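PDB 4XJ6: VC0179-like protein from Escherichia coli, which probably joins two nucleoside triphosphates into a cyclic dinucleotide such as cyclic GMP-AMP, as a magnesium-dependent bacterial homologue of cyclic GMP-AMP synthase. Local coordinates for residues A[3-8]-A[383-388]; A[54-59]-A[92-97]; A[171-174]-A[179-182]; A[269-274]-A[303-308]; A[337-342]-A[346-351]. One frame throughout, in Å; residues are numbered along the deposited sequence.

How the contacts relate
Contact 1 brings the N-terminus onto a helix of the C-terminal domain; contacts 4 and 5 lie in that domain, and contact 3 in the nucleotidyltransferase sheet. Contact 2 lies at the far end from contact 1, their centres about 66 Å apart on opposite sides of the molecule. Contact 1 is the buried one and sets aliphatic groups against aromatic rings; contact 4 is mainly aliphatic and partly open. Charge takes over in contact 2, a salt-bridged helix pair, and in contact 3, where a beta ladder carries charged side chains toward the metal site. Contact 5, two limbs of one loop bordering a bound nucleotide, touches contact 4 through Val-337 and Ala-303, so helix 297-310 serves both.

Contact 1: A[3-8]-A[383-388]; sequences WDFNNY and EEALRK
Ala-385 sets its methyl in the corner formed by two aromatic rings from the N-terminal residues: CB lies 3.9 Å from Trp-3 CD1 and equally 3.9 Å from Phe-5 CZ. Against the indole it makes an off-centre CH-pi contact, 4.3 Å from the centroid of the five-membered ring. Both aromatic side chains have CG anti to their carbonyl carbon (chi1 -62° in Trp-3, -74° in Phe-5), and the two rings converge on Ala-385. The next residue, Leu-386, extends its CD1 branch to the edge of the Tyr-8 ring, near the ring plane, with CE1 3.6 Å away; the two side chains cross at about a right angle. The side chains meet through apolar atoms. The polar ends of the aromatics look elsewhere, Trp-3 NE1 bonding to Ser-379 O and Tyr-8 OH to Asn-390 OD1. Strand 3-4, which pairs with strand 404-405, and helix 6-10 thus lie against helix 382-393, with helix 357-377 also packing on Phe-5 through Ala-376.

Contact 2: A[54-59]-A[92-97]; sequences DVRRQA and MEDEAR
Arg-56 and Asp-94 make the salt bridge of this contact: NH2 donates to OD1 over 2.8 Å at 163°. The carboxylate oxygen lies in the guanidinium plane and is met on its anti side, tilted out of the carboxylate plane, the two planes being 28° apart. Reaching it takes a bent arginine, with CG between the backbone N and the carbonyl carbon (chi1 64°) and further bends at chi2 and chi3. In the packing, Arg-97 runs antiparallel alongside Arg-56, with Arg-97 CD over the centre of the Arg-56 guanidinium and 3.5 Å from Arg-56 CZ. Val-55 CG1, 3.4 Å from Arg-97 NH1, and Met-92 CG, 3.5 Å above the plane, sandwich the Arg-97 guanidinium from opposite faces. Arg-97 NH1 is held by the carbonyls of Ile-89 and Ala-52, bridging helix 79-90 and the last turns of helix 24-57, and Arg-56 NH1 has a second acid in Asp-98. Two arginines can therefore sit close because carboxylates and carbonyls probably offset their like charges.

Contact 3: A[171-174]-A[179-182]; sequences VFEE and GRIK
The Phe-172 ring leans over the neighbouring strand, its CD1 3.6 Å from Arg-180 O and its CE1 4.2 Å from Gly-179 CA, both approached obliquely. One of its faces carries the backbone N of Glu-174, offset toward the rim. At the edge of the Arg-180 guanidinium, in its plane, sits a water that accepts from NH1; the Glu-173 carboxylate stands nearly perpendicular to that guanidinium, 85° between the planes. Glu-173 and Arg-180 run side by side in the same direction, yet their charges meet through the water, which donates to Glu-173 OE1 at 2.6 Å and also accepts from Lys-182 NZ at 2.9 Å. An extended Glu-173 chain, with CG anti to the backbone N (chi1 -178°), carries OE1 out to this water.

The backbones are bonded in two reciprocal pairs. Val-171 N reaches Lys-182 O over 2.8 Å, and Glu-173 N reaches Arg-180 O over 2.7 Å, each with its return bond. On the other face Phe-172 and Ile-181 pack on Leu-160 of helix 149-166. The charged face has further partners, Arg-180 NE pairing with the metal ligand Asp-191 and Lys-182 NZ with Glu-127. This is a beta hairpin of the nucleotidyltransferase sheet; its Arg-180 side chain, about 4 Å from a magnesium ion and from bound nucleotide, probably helps position Asp-191 in the metal site.

Contact 4: A[269-274]-A[303-308]; sequences KRIGGH and AVVNIL
Helix 257-271 ends at Ile-271, Gly-272 leaving it with positive phi, and that end comes up to helix 297-310 with the CA atoms of Ile-271 and Leu-308 6.8 Å apart. Ile-271 does most of the touching, using both branches. Its CD1 meets Val-305 at CB, 3.8 Å away, and lies just as near to the backbone CA of that residue. The CG2 methyl, anti to the backbone N, turns instead to Leu-308, 3.8 Å from CB and 3.9 Å from CD1. The two branches thus reach residues three apart on the helix, and against each partner the isoleucine crosses at about a right angle. At the far side Leu-308 CD1 comes obliquely to the His-274 ring, 4.3 Å from CD2. The imidazole's NE2 is hydrogen-bonded to His-313, whose side chain also touches Ile-271 and Leu-308. The joint between these helices rests mainly on aliphatic fit, while its polar bonding lies to the side, at His-274 and at Arg-270, which pairs with Asp-309.

Contact 5: A[337-342]-A[346-351]; sequences VESPDD and KPLFPA. With GH3 (3'-deoxy-guanosine-5'-triphosphate), chain D.
Leu-348 is wedged tightly against residues 337-340 of the same loop, its CB 3.3 Å from Val-337 O and its CG 3.7 Å from Ser-339 CA. A chi1 of -60°, with CG anti to the carbonyl carbon, carries CG over Ser-339, and from there the methyls diverge: CD1 goes to Pro-340 CD at 3.7 Å, crossing the proline at about a right angle, while CD2 passes Ser-339 CB and comes 3.7 Å from O6 of the guanine of the bound 3'-deoxy-GTP. Helix 297-310 backs this leucine through Ile-298 and Thr-302. Next to it Val-337 CB packs on Phe-349 CB, whose ring leads off to edge-to-face contacts with Phe-333 and His-359.

The backbone between is a classic beta bulge: two residues, Leu-348 and Phe-349, stand opposite the single Val-337. Val-337 N donates to Phe-349 O over 2.8 Å, and Val-337 O receives Phe-349 N plus a weak bond from Leu-348 N. Ser-339 OG closes an ST turn by accepting from Asp-341 N at 3.1 Å, and it is also bonded to Asp-344, itself a hydrogen-bond partner of the nucleotide; Ser-339 and Leu-348 both line that pocket.

On the looser side, toward the exposed Glu-338 and Lys-346, Pro-347 merely rests its CB on Val-337 O. There a water takes the place of direct bonding, accepting from Ser-339 N and donating weakly to Lys-346 O.

Contact 1: A[3-8]-A[383-388]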
# COMPACT_ATOMS: atom_id res chain seq x y z
N TRP A 3 29.30 -18.80 8.87
CA TRP A 3 28.94 -18.59 7.48
C TRP A 3 28.60 -17.14 7.16
O TRP A 3 27.96 -16.45 7.95
CB TRP A 3 27.75 -19.48 7.09
CG TRP A 3 28.02 -20.95 7.22
CD1 TRP A 3 27.51 -21.80 8.15
CD2 TRP A 3 28.87 -21.73 6.37
NE1 TRP A 3 27.98 -23.07 7.94
CE2 TRP A 3 28.82 -23.05 6.86
CE3 TRP A 3 29.67 -21.45 5.26
CZ2 TRP A 3 29.54 -24.09 6.27
CZ3 TRP A 3 30.38 -22.48 4.67
CH2 TRP A 3 30.31 -23.79 5.18
N ASP A 4 29.03 -16.69 5.99
CA ASP A 4 28.67 -15.37 5.48
C ASP A 4 27.48 -15.52 4.54
O ASP A 4 27.41 -16.47 3.76
CB ASP A 4 29.86 -14.73 4.76
CG ASP A 4 29.53 -13.37 4.17
OD1 ASP A 4 28.56 -12.73 4.62
OD2 ASP A 4 30.24 -12.95 3.24
N PHE A 5 26.54 -14.59 4.63
CA PHE A 5 25.30 -14.68 3.86
C PHE A 5 25.13 -13.53 2.86
O PHE A 5 24.04 -13.34 2.33
CB PHE A 5 24.09 -14.74 4.80
CG PHE A 5 23.93 -16.06 5.50
CD1 PHE A 5 23.30 -17.12 4.87
CD2 PHE A 5 24.39 -16.24 6.79
CE1 PHE A 5 23.15 -18.33 5.51
CE2 PHE A 5 24.24 -17.45 7.44
CZ PHE A 5 23.61 -18.50 6.79
N ASN A 6 26.20 -12.78 2.62
CA ASN A 6 26.14 -11.63 1.72
C ASN A 6 25.69 -11.99 0.30
O ASN A 6 24.97 -11.23 -0.35
CB ASN A 6 27.50 -10.94 1.67
CG ASN A 6 27.77 -10.09 2.89
OD1 ASN A 6 26.84 -9.57 3.51
ND2 ASN A 6 29.04 -9.95 3.25
N ASN A 7 26.13 -13.15 -0.18
CA ASN A 7 25.72 -13.63 -1.50
C ASN A 7 24.34 -14.27 -1.47
O ASN A 7 23.61 -14.22 -2.46
CB ASN A 7 26.75 -14.61 -2.06
CG ASN A 7 27.85 -13.92 -2.85
OD1 ASN A 7 27.70 -13.65 -4.04
ND2 ASN A 7 28.95 -13.61 -2.18
N TYR A 8 23.98 -14.88 -0.34
CA TYR A 8 22.63 -15.38 -0.13
C TYR A 8 21.65 -14.24 -0.32
O TYR A 8 20.60 -14.40 -0.95
CB TYR A 8 22.49 -15.99 1.27
CG TYR A 8 21.07 -16.25 1.71
CD1 TYR A 8 20.46 -17.48 1.49
CD2 TYR A 8 20.33 -15.27 2.37
CE1 TYR A 8 19.16 -17.72 1.90
CE2 TYR A 8 19.03 -15.50 2.77
CZ TYR A 8 18.45 -16.73 2.54
OH TYR A 8 17.15 -16.96 2.94
N GLU A 383 24.31 -26.74 3.66
CA GLU A 383 22.90 -26.96 3.33
C GLU A 383 22.04 -26.72 4.57
O GLU A 383 20.88 -26.34 4.46
CB GLU A 383 22.68 -28.37 2.78
CG GLU A 383 22.69 -29.48 3.82
CD GLU A 383 22.08 -30.76 3.31
OE1 GLU A 383 21.79 -30.84 2.10
OE2 GLU A 383 21.88 -31.69 4.12
N GLU A 384 22.63 -26.94 5.74
CA GLU A 384 21.94 -26.74 7.00
C GLU A 384 21.74 -25.25 7.26
O GLU A 384 20.72 -24.83 7.80
CB GLU A 384 22.71 -27.38 8.15
CG GLU A 384 22.10 -27.13 9.51
CD GLU A 384 22.97 -27.64 10.64
OE1 GLU A 384 23.83 -28.51 10.40
OE2 GLU A 384 22.80 -27.16 11.78
N ALA A 385 22.73 -24.46 6.86
CA ALA A 385 22.67 -23.01 7.02
C ALA A 385 21.55 -22.43 6.18
O ALA A 385 20.82 -21.54 6.62
CB ALA A 385 24.01 -22.38 6.64
N LEU A 386 21.41 -22.94 4.96
CA LEU A 386 20.38 -22.46 4.03
C LEU A 386 18.99 -22.75 4.55
O LEU A 386 18.14 -21.86 4.60
CB LEU A 386 20.57 -23.08 2.65
CG LEU A 386 19.45 -22.80 1.65
CD1 LEU A 386 19.37 -21.30 1.35
CD2 LEU A 386 19.66 -23.59 0.37
N ARG A 387 18.75 -24.00 4.93
CA ARG A 387 17.46 -24.41 5.48
C ARG A 387 17.10 -23.63 6.74
O ARG A 387 15.92 -23.40 7.02
CB ARG A 387 17.46 -25.91 5.80
CG ARG A 387 17.46 -26.83 4.60
CD ARG A 387 17.11 -28.25 5.01
NE ARG A 387 17.90 -28.68 6.16
CZ ARG A 387 19.04 -29.36 6.06
NH1 ARG A 387 19.52 -29.69 4.86
NH2 ARG A 387 19.70 -29.72 7.15
N LYS A 388 18.11 -23.22 7.49
CA LYS A 388 17.88 -22.53 8.75
C LYS A 388 17.48 -21.07 8.52
O LYS A 388 16.48 -20.60 9.07
CB LYS A 388 19.12 -22.59 9.63
CG LYS A 388 18.82 -22.35 11.10
CD LYS A 388 17.85 -23.40 11.61
CE LYS A 388 17.19 -22.97 12.90
NZ LYS A 388 16.32 -24.04 13.47

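Contact 2: A[54-59]-A[92-97]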
# COMPACT_ATOMS: atom_id res chain seq x y z
N ASP A 54 -25.99 17.38 -17.14
CA ASP A 54 -27.38 17.30 -17.58
C ASP A 54 -28.39 17.66 -16.49
O ASP A 54 -29.48 18.14 -16.80
CB ASP A 54 -27.68 15.89 -18.10
CG ASP A 54 -26.82 15.51 -19.29
OD1 ASP A 54 -26.28 16.42 -19.95
OD2 ASP A 54 -26.69 14.30 -19.57
N VAL A 55 -28.02 17.43 -15.23
CA VAL A 55 -28.89 17.74 -14.10
C VAL A 55 -29.31 19.20 -14.09
O VAL A 55 -30.50 19.51 -14.13
CB VAL A 55 -28.20 17.41 -12.75
CG1 VAL A 55 -28.90 18.12 -11.60
CG2 VAL A 55 -28.19 15.91 -12.51
N ARG A 56 -28.33 20.10 -14.07
CA ARG A 56 -28.63 21.53 -14.03
C ARG A 56 -28.93 22.06 -15.42
O ARG A 56 -29.63 23.06 -15.58
CB ARG A 56 -27.47 22.31 -13.40
CG ARG A 56 -26.17 22.26 -14.20
CD ARG A 56 -25.44 23.58 -14.12
NE ARG A 56 -25.21 23.99 -12.73
CZ ARG A 56 -24.02 23.97 -12.14
NH1 ARG A 56 -22.95 23.59 -12.81
NH2 ARG A 56 -23.91 24.36 -10.87
N ARG A 57 -28.40 21.38 -16.43
CA ARG A 57 -28.58 21.81 -17.81
C ARG A 57 -30.01 21.54 -18.29
O ARG A 57 -30.65 22.42 -18.86
CB ARG A 57 -27.58 21.10 -18.73
CG ARG A 57 -27.44 21.74 -20.10
CD ARG A 57 -27.04 23.20 -19.99
NE ARG A 57 -25.78 23.37 -19.26
CZ ARG A 57 -25.26 24.54 -18.94
NH1 ARG A 57 -25.89 25.66 -19.27
NH2 ARG A 57 -24.11 24.60 -18.27
N GLN A 58 -30.50 20.33 -18.04
CA GLN A 58 -31.80 19.91 -18.56
C GLN A 58 -32.88 19.81 -17.49
O GLN A 58 -33.96 19.27 -17.74
CB GLN A 58 -31.65 18.57 -19.29
CG GLN A 58 -30.62 18.59 -20.41
CD GLN A 58 -30.35 17.21 -20.98
OE1 GLN A 58 -30.50 16.20 -20.30
NE2 GLN A 58 -29.93 17.17 -22.24
N ALA A 59 -32.59 20.34 -16.30
CA ALA A 59 -33.54 20.37 -15.19
C ALA A 59 -34.13 18.99 -14.90
O ALA A 59 -35.34 18.85 -14.71
CB ALA A 59 -34.65 21.38 -15.46
N MET A 92 -26.03 17.93 -5.38
CA MET A 92 -24.74 18.54 -5.07
C MET A 92 -24.78 20.04 -5.38
O MET A 92 -25.30 20.45 -6.41
CB MET A 92 -23.61 17.85 -5.84
CG MET A 92 -23.74 17.91 -7.35
SD MET A 92 -22.52 16.85 -8.17
CE MET A 92 -21.00 17.44 -7.44
N GLU A 93 -24.25 20.84 -4.46
CA GLU A 93 -24.29 22.30 -4.58
C GLU A 93 -23.61 22.80 -5.86
O GLU A 93 -22.76 22.12 -6.43
CB GLU A 93 -23.64 22.95 -3.36
CG GLU A 93 -24.46 22.82 -2.08
CD GLU A 93 -23.79 23.49 -0.89
OE1 GLU A 93 -22.62 23.15 -0.60
OE2 GLU A 93 -24.43 24.35 -0.25
N ASP A 94 -24.00 24.00 -6.29
CA ASP A 94 -23.47 24.60 -7.52
C ASP A 94 -21.95 24.66 -7.52
O ASP A 94 -21.31 24.31 -8.51
CB ASP A 94 -24.04 26.00 -7.72
CG ASP A 94 -25.49 25.99 -8.17
OD1 ASP A 94 -25.83 25.19 -9.06
OD2 ASP A 94 -26.29 26.79 -7.63
N GLU A 95 -21.37 25.09 -6.40
CA GLU A 95 -19.92 25.21 -6.28
C GLU A 95 -19.24 23.85 -6.41
O GLU A 95 -18.27 23.70 -7.14
CB GLU A 95 -19.55 25.86 -4.95
CG GLU A 95 -20.17 27.23 -4.71
CD GLU A 95 -21.63 27.16 -4.28
OE1 GLU A 95 -22.18 26.04 -4.20
OE2 GLU A 95 -22.23 28.23 -4.03
N ALA A 96 -19.77 22.86 -5.69
CA ALA A 96 -19.24 21.51 -5.76
C ALA A 96 -19.45 20.94 -7.16
O ALA A 96 -18.58 20.25 -7.69
CB ALA A 96 -19.90 20.62 -4.72
N ARG A 97 -20.61 21.23 -7.75
CA ARG A 97 -20.94 20.74 -9.08
C ARG A 97 -20.00 21.33 -10.12
O ARG A 97 -19.55 20.63 -11.03
CB ARG A 97 -22.39 21.06 -9.43
CG ARG A 97 -22.92 20.28 -10.63
CD ARG A 97 -24.32 20.71 -11.02
NE ARG A 97 -25.29 20.43 -9.97
CZ ARG A 97 -25.89 19.25 -9.80
NH1 ARG A 97 -25.61 18.24 -10.61
NH2 ARG A 97 -26.76 19.08 -8.82

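Contact 3: A[171-174]-A[179-182]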
# COMPACT_ATOMS: atom_id res chain seq x y z
N VAL A 171 -12.03 -9.58 -8.16
CA VAL A 171 -12.93 -9.50 -7.01
C VAL A 171 -12.76 -8.21 -6.22
O VAL A 171 -11.66 -7.86 -5.81
CB VAL A 171 -12.73 -10.70 -6.06
CG1 VAL A 171 -13.53 -10.52 -4.78
CG2 VAL A 171 -13.11 -12.00 -6.75
N PHE A 172 -13.87 -7.51 -5.99
CA PHE A 172 -13.86 -6.27 -5.24
C PHE A 172 -13.85 -6.51 -3.74
O PHE A 172 -14.55 -7.40 -3.23
CB PHE A 172 -15.08 -5.41 -5.62
CG PHE A 172 -15.25 -4.19 -4.77
CD1 PHE A 172 -14.42 -3.09 -4.93
CD2 PHE A 172 -16.24 -4.13 -3.80
CE1 PHE A 172 -14.57 -1.96 -4.15
CE2 PHE A 172 -16.40 -3.01 -3.01
CZ PHE A 172 -15.56 -1.92 -3.19
N GLU A 173 -13.04 -5.73 -3.02
CA GLU A 173 -13.00 -5.80 -1.56
C GLU A 173 -12.93 -4.39 -0.98
O GLU A 173 -12.14 -3.56 -1.42
CB GLU A 173 -11.80 -6.62 -1.08
CG GLU A 173 -11.72 -6.77 0.43
CD GLU A 173 -10.44 -7.43 0.90
OE1 GLU A 173 -9.58 -7.74 0.05
OE2 GLU A 173 -10.29 -7.63 2.13
N GLU A 174 -13.77 -4.12 0.02
CA GLU A 174 -13.76 -2.81 0.67
C GLU A 174 -12.85 -2.82 1.89
O GLU A 174 -13.02 -3.63 2.80
CB GLU A 174 -15.17 -2.38 1.07
CG GLU A 174 -15.23 -0.99 1.68
CD GLU A 174 -16.64 -0.46 1.79
OE1 GLU A 174 -17.58 -1.28 1.92
OE2 GLU A 174 -16.82 0.78 1.73
N GLY A 179 -10.77 1.24 -1.73
CA GLY A 179 -11.43 0.13 -2.41
C GLY A 179 -10.35 -0.71 -3.05
O GLY A 179 -9.40 -0.18 -3.63
N ARG A 180 -10.48 -2.03 -2.94
CA ARG A 180 -9.47 -2.93 -3.48
C ARG A 180 -10.05 -3.85 -4.54
O ARG A 180 -11.12 -4.44 -4.34
CB ARG A 180 -8.83 -3.76 -2.37
CG ARG A 180 -7.95 -4.89 -2.87
CD ARG A 180 -7.29 -5.64 -1.72
NE ARG A 180 -6.31 -4.81 -1.04
CZ ARG A 180 -5.63 -5.19 0.03
NH1 ARG A 180 -5.83 -6.39 0.57
NH2 ARG A 180 -4.74 -4.36 0.59
N ILE A 181 -9.36 -3.97 -5.67
CA ILE A 181 -9.72 -4.96 -6.67
C ILE A 181 -8.65 -6.04 -6.70
O ILE A 181 -7.47 -5.76 -6.86
CB ILE A 181 -9.92 -4.32 -8.07
CG1 ILE A 181 -10.38 -5.37 -9.08
CG2 ILE A 181 -8.67 -3.57 -8.55
CD1 ILE A 181 -11.79 -5.86 -8.85
N LYS A 182 -9.07 -7.29 -6.50
CA LYS A 182 -8.14 -8.41 -6.47
C LYS A 182 -8.15 -9.14 -7.80
O LYS A 182 -9.20 -9.56 -8.28
CB LYS A 182 -8.50 -9.37 -5.33
CG LYS A 182 -8.48 -8.74 -3.95
CD LYS A 182 -9.11 -9.67 -2.92
CE LYS A 182 -8.29 -10.94 -2.75
NZ LYS A 182 -6.96 -10.66 -2.14
O HOH W 1 -7.39 -9.03 0.26

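Contact 4: A[269-274]-A[303-308]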
# COMPACT_ATOMS: atom_id res chain seq x y z
N LYS A 269 18.76 8.10 0.93
CA LYS A 269 19.88 9.00 0.67
C LYS A 269 20.79 9.09 1.90
O LYS A 269 22.01 9.04 1.79
CB LYS A 269 19.38 10.40 0.30
CG LYS A 269 18.46 10.46 -0.90
CD LYS A 269 18.10 11.90 -1.21
CE LYS A 269 16.90 12.00 -2.14
NZ LYS A 269 15.63 12.26 -1.40
N ARG A 270 20.16 9.23 3.06
CA ARG A 270 20.87 9.45 4.31
C ARG A 270 21.61 8.21 4.78
O ARG A 270 22.79 8.27 5.13
CB ARG A 270 19.89 9.93 5.38
CG ARG A 270 20.54 10.34 6.70
CD ARG A 270 19.51 10.91 7.67
NE ARG A 270 18.52 9.92 8.08
CZ ARG A 270 17.29 9.83 7.58
NH1 ARG A 270 16.88 10.69 6.65
NH2 ARG A 270 16.46 8.89 8.01
N ILE A 271 20.92 7.08 4.79
CA ILE A 271 21.47 5.83 5.30
C ILE A 271 22.30 5.10 4.24
O ILE A 271 23.39 4.59 4.52
CB ILE A 271 20.36 4.90 5.82
CG1 ILE A 271 19.64 5.55 7.00
CG2 ILE A 271 20.92 3.55 6.22
CD1 ILE A 271 18.32 4.90 7.35
N GLY A 272 21.77 5.06 3.02
CA GLY A 272 22.44 4.35 1.94
C GLY A 272 21.48 3.45 1.19
O GLY A 272 20.38 3.15 1.67
N GLY A 273 21.90 3.01 0.01
CA GLY A 273 21.05 2.20 -0.85
C GLY A 273 20.66 0.87 -0.25
O GLY A 273 19.67 0.26 -0.67
N HIS A 274 21.42 0.41 0.75
CA HIS A 274 21.16 -0.88 1.38
C HIS A 274 19.89 -0.86 2.22
O HIS A 274 19.42 -1.91 2.67
CB HIS A 274 22.35 -1.30 2.25
CG HIS A 274 22.67 -0.33 3.34
ND1 HIS A 274 23.47 0.78 3.14
CD2 HIS A 274 22.30 -0.30 4.65
CE1 HIS A 274 23.58 1.45 4.28
NE2 HIS A 274 22.88 0.82 5.20
N ALA A 303 10.88 1.47 11.67
CA ALA A 303 11.69 0.86 12.71
C ALA A 303 13.12 0.65 12.21
O ALA A 303 14.08 0.87 12.95
CB ALA A 303 11.09 -0.46 13.16
N VAL A 304 13.26 0.24 10.96
CA VAL A 304 14.56 -0.06 10.38
C VAL A 304 15.41 1.20 10.22
O VAL A 304 16.59 1.20 10.57
CB VAL A 304 14.42 -0.77 9.01
CG1 VAL A 304 15.74 -0.76 8.25
CG2 VAL A 304 13.91 -2.19 9.20
N VAL A 305 14.81 2.27 9.71
CA VAL A 305 15.55 3.51 9.52
C VAL A 305 15.92 4.12 10.87
O VAL A 305 16.94 4.79 10.99
CB VAL A 305 14.76 4.55 8.69
CG1 VAL A 305 14.23 3.94 7.41
CG2 VAL A 305 13.63 5.14 9.50
N ASN A 306 15.10 3.87 11.89
CA ASN A 306 15.37 4.38 13.23
C ASN A 306 16.60 3.69 13.81
O ASN A 306 17.43 4.31 14.46
CB ASN A 306 14.16 4.18 14.15
CG ASN A 306 13.06 5.20 13.89
OD1 ASN A 306 13.28 6.20 13.20
ND2 ASN A 306 11.88 4.95 14.44
N ILE A 307 16.70 2.39 13.55
CA ILE A 307 17.85 1.61 13.96
C ILE A 307 19.10 2.02 13.18
O ILE A 307 20.15 2.29 13.77
CB ILE A 307 17.61 0.10 13.76
CG1 ILE A 307 16.47 -0.38 14.66
CG2 ILE A 307 18.87 -0.68 14.04
CD1 ILE A 307 16.05 -1.81 14.41
N LEU A 308 18.97 2.06 11.86
CA LEU A 308 20.11 2.35 10.99
C LEU A 308 20.57 3.80 11.10
O LEU A 308 21.70 4.12 10.73
CB LEU A 308 19.76 2.02 9.54
CG LEU A 308 19.53 0.53 9.24
CD1 LEU A 308 19.40 0.30 7.75
CD2 LEU A 308 20.65 -0.31 9.83

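Contact 5: A[337-342]-A[346-351]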
# COMPACT_ATOMS: atom_id res chain seq x y z
N VAL A 337 6.57 2.75 17.73
CA VAL A 337 7.02 3.27 16.44
C VAL A 337 6.13 4.42 15.99
O VAL A 337 4.99 4.21 15.58
CB VAL A 337 7.04 2.17 15.35
CG1 VAL A 337 7.62 2.72 14.06
CG2 VAL A 337 7.82 0.95 15.83
N GLU A 338 6.66 5.64 16.08
CA GLU A 338 5.91 6.82 15.68
C GLU A 338 5.90 6.97 14.16
O GLU A 338 6.85 6.58 13.48
CB GLU A 338 6.51 8.07 16.33
CG GLU A 338 6.41 8.09 17.84
CD GLU A 338 7.05 9.31 18.46
OE1 GLU A 338 7.36 10.26 17.70
OE2 GLU A 338 7.25 9.34 19.69
N SER A 339 4.81 7.52 13.64
CA SER A 339 4.68 7.72 12.20
C SER A 339 5.66 8.77 11.69
O SER A 339 5.87 9.80 12.33
CB SER A 339 3.25 8.13 11.84
OG SER A 339 3.13 8.39 10.45
N PRO A 340 6.29 8.49 10.54
CA PRO A 340 7.15 9.48 9.89
C PRO A 340 6.35 10.69 9.41
O PRO A 340 6.92 11.72 9.06
CB PRO A 340 7.76 8.71 8.71
CG PRO A 340 6.85 7.55 8.49
CD PRO A 340 6.30 7.20 9.84
N ASP A 341 5.03 10.54 9.40
CA ASP A 341 4.12 11.65 9.15
C ASP A 341 3.61 12.18 10.48
O ASP A 341 2.77 11.54 11.13
CB ASP A 341 2.95 11.22 8.25
CG ASP A 341 2.15 12.39 7.72
OD1 ASP A 341 2.09 13.44 8.39
OD2 ASP A 341 1.56 12.26 6.62
N ASP A 342 4.10 13.34 10.88
CA ASP A 342 3.79 13.90 12.20
C ASP A 342 2.35 14.39 12.32
O ASP A 342 1.89 14.73 13.41
CB ASP A 342 4.76 15.04 12.51
CG ASP A 342 6.18 14.55 12.73
OD1 ASP A 342 6.35 13.42 13.24
OD2 ASP A 342 7.13 15.30 12.40
N LYS A 346 -2.10 8.99 15.88
CA LYS A 346 -1.70 7.76 16.53
C LYS A 346 -0.38 7.24 15.97
O LYS A 346 -0.09 7.44 14.79
CB LYS A 346 -2.79 6.69 16.38
CG LYS A 346 -4.09 7.04 17.09
CD LYS A 346 -5.23 6.17 16.61
CE LYS A 346 -4.97 4.70 16.88
NZ LYS A 346 -6.12 3.85 16.45
N PRO A 347 0.42 6.58 16.81
CA PRO A 347 1.67 6.01 16.32
C PRO A 347 1.41 4.79 15.43
O PRO A 347 0.31 4.25 15.45
CB PRO A 347 2.40 5.62 17.60
CG PRO A 347 1.30 5.31 18.57
CD PRO A 347 0.20 6.29 18.24
N LEU A 348 2.41 4.37 14.66
CA LEU A 348 2.29 3.18 13.83
C LEU A 348 2.18 1.94 14.71
O LEU A 348 1.53 0.96 14.35
CB LEU A 348 3.48 3.05 12.88
CG LEU A 348 3.72 4.20 11.90
CD1 LEU A 348 4.99 3.97 11.12
CD2 LEU A 348 2.53 4.35 10.96
N PHE A 349 2.82 2.01 15.87
CA PHE A 349 2.86 0.90 16.81
C PHE A 349 3.03 1.46 18.22
O PHE A 349 3.97 2.21 18.47
CB PHE A 349 4.00 -0.05 16.45
CG PHE A 349 3.76 -1.47 16.87
CD1 PHE A 349 3.14 -2.36 16.00
CD2 PHE A 349 4.17 -1.93 18.11
CE1 PHE A 349 2.92 -3.66 16.37
CE2 PHE A 349 3.95 -3.24 18.48
CZ PHE A 349 3.33 -4.11 17.61
N PRO A 350 2.13 1.09 19.14
CA PRO A 350 2.14 1.67 20.49
C PRO A 350 3.37 1.27 21.30
O PRO A 350 4.03 0.29 20.97
CB PRO A 350 0.87 1.09 21.12
CG PRO A 350 0.64 -0.19 20.39
CD PRO A 350 1.06 0.09 18.98
N ALA A 351 3.67 2.03 22.35
CA ALA A 351 4.70 1.66 23.30
C ALA A 351 4.27 0.40 24.04
O ALA A 351 3.08 0.09 24.08
CB ALA A 351 4.98 2.80 24.28
PG GH3 D . 3.80 -3.25 0.52
O1G GH3 D . 3.73 -4.28 1.61
O2G GH3 D . 2.41 -2.88 0.04
O3G GH3 D . 4.58 -3.80 -0.65
O3B GH3 D . 4.55 -1.96 1.12
PB GH3 D . 3.91 -0.47 1.05
O1B GH3 D . 5.02 0.55 1.15
O2B GH3 D . 3.16 -0.24 -0.23
O3A GH3 D . 2.96 -0.37 2.35
PA GH3 D . 1.36 -0.25 2.27
O1A GH3 D . 0.76 -0.85 3.52
O2A GH3 D . 0.81 -0.92 1.03
O5' GH3 D . 1.03 1.32 2.21
C5' GH3 D . 1.16 2.05 1.02
C4' GH3 D . 1.19 3.54 1.34
O4' GH3 D . 0.09 3.86 2.17
C3' GH3 D . 2.43 3.98 2.09
C2' GH3 D . 1.93 5.09 2.98
O2' GH3 D . 2.13 6.34 2.35
C1' GH3 D . 0.44 4.84 3.13
N9 GH3 D . 0.19 4.28 4.47
C8 GH3 D . -0.08 2.96 4.74
N7 GH3 D . -0.26 2.82 6.07
C5 GH3 D . -0.12 4.03 6.65
C6 GH3 D . -0.21 4.46 7.97
O6 GH3 D . -0.45 3.65 8.86
N1 GH3 D . -0.02 5.78 8.28
C2 GH3 D . 0.26 6.69 7.28
N2 GH3 D . 0.44 7.98 7.58
N3 GH3 D . 0.35 6.27 5.97
C4 GH3 D . 0.16 4.96 5.65
O HOH W 2 2.86 8.96 15.08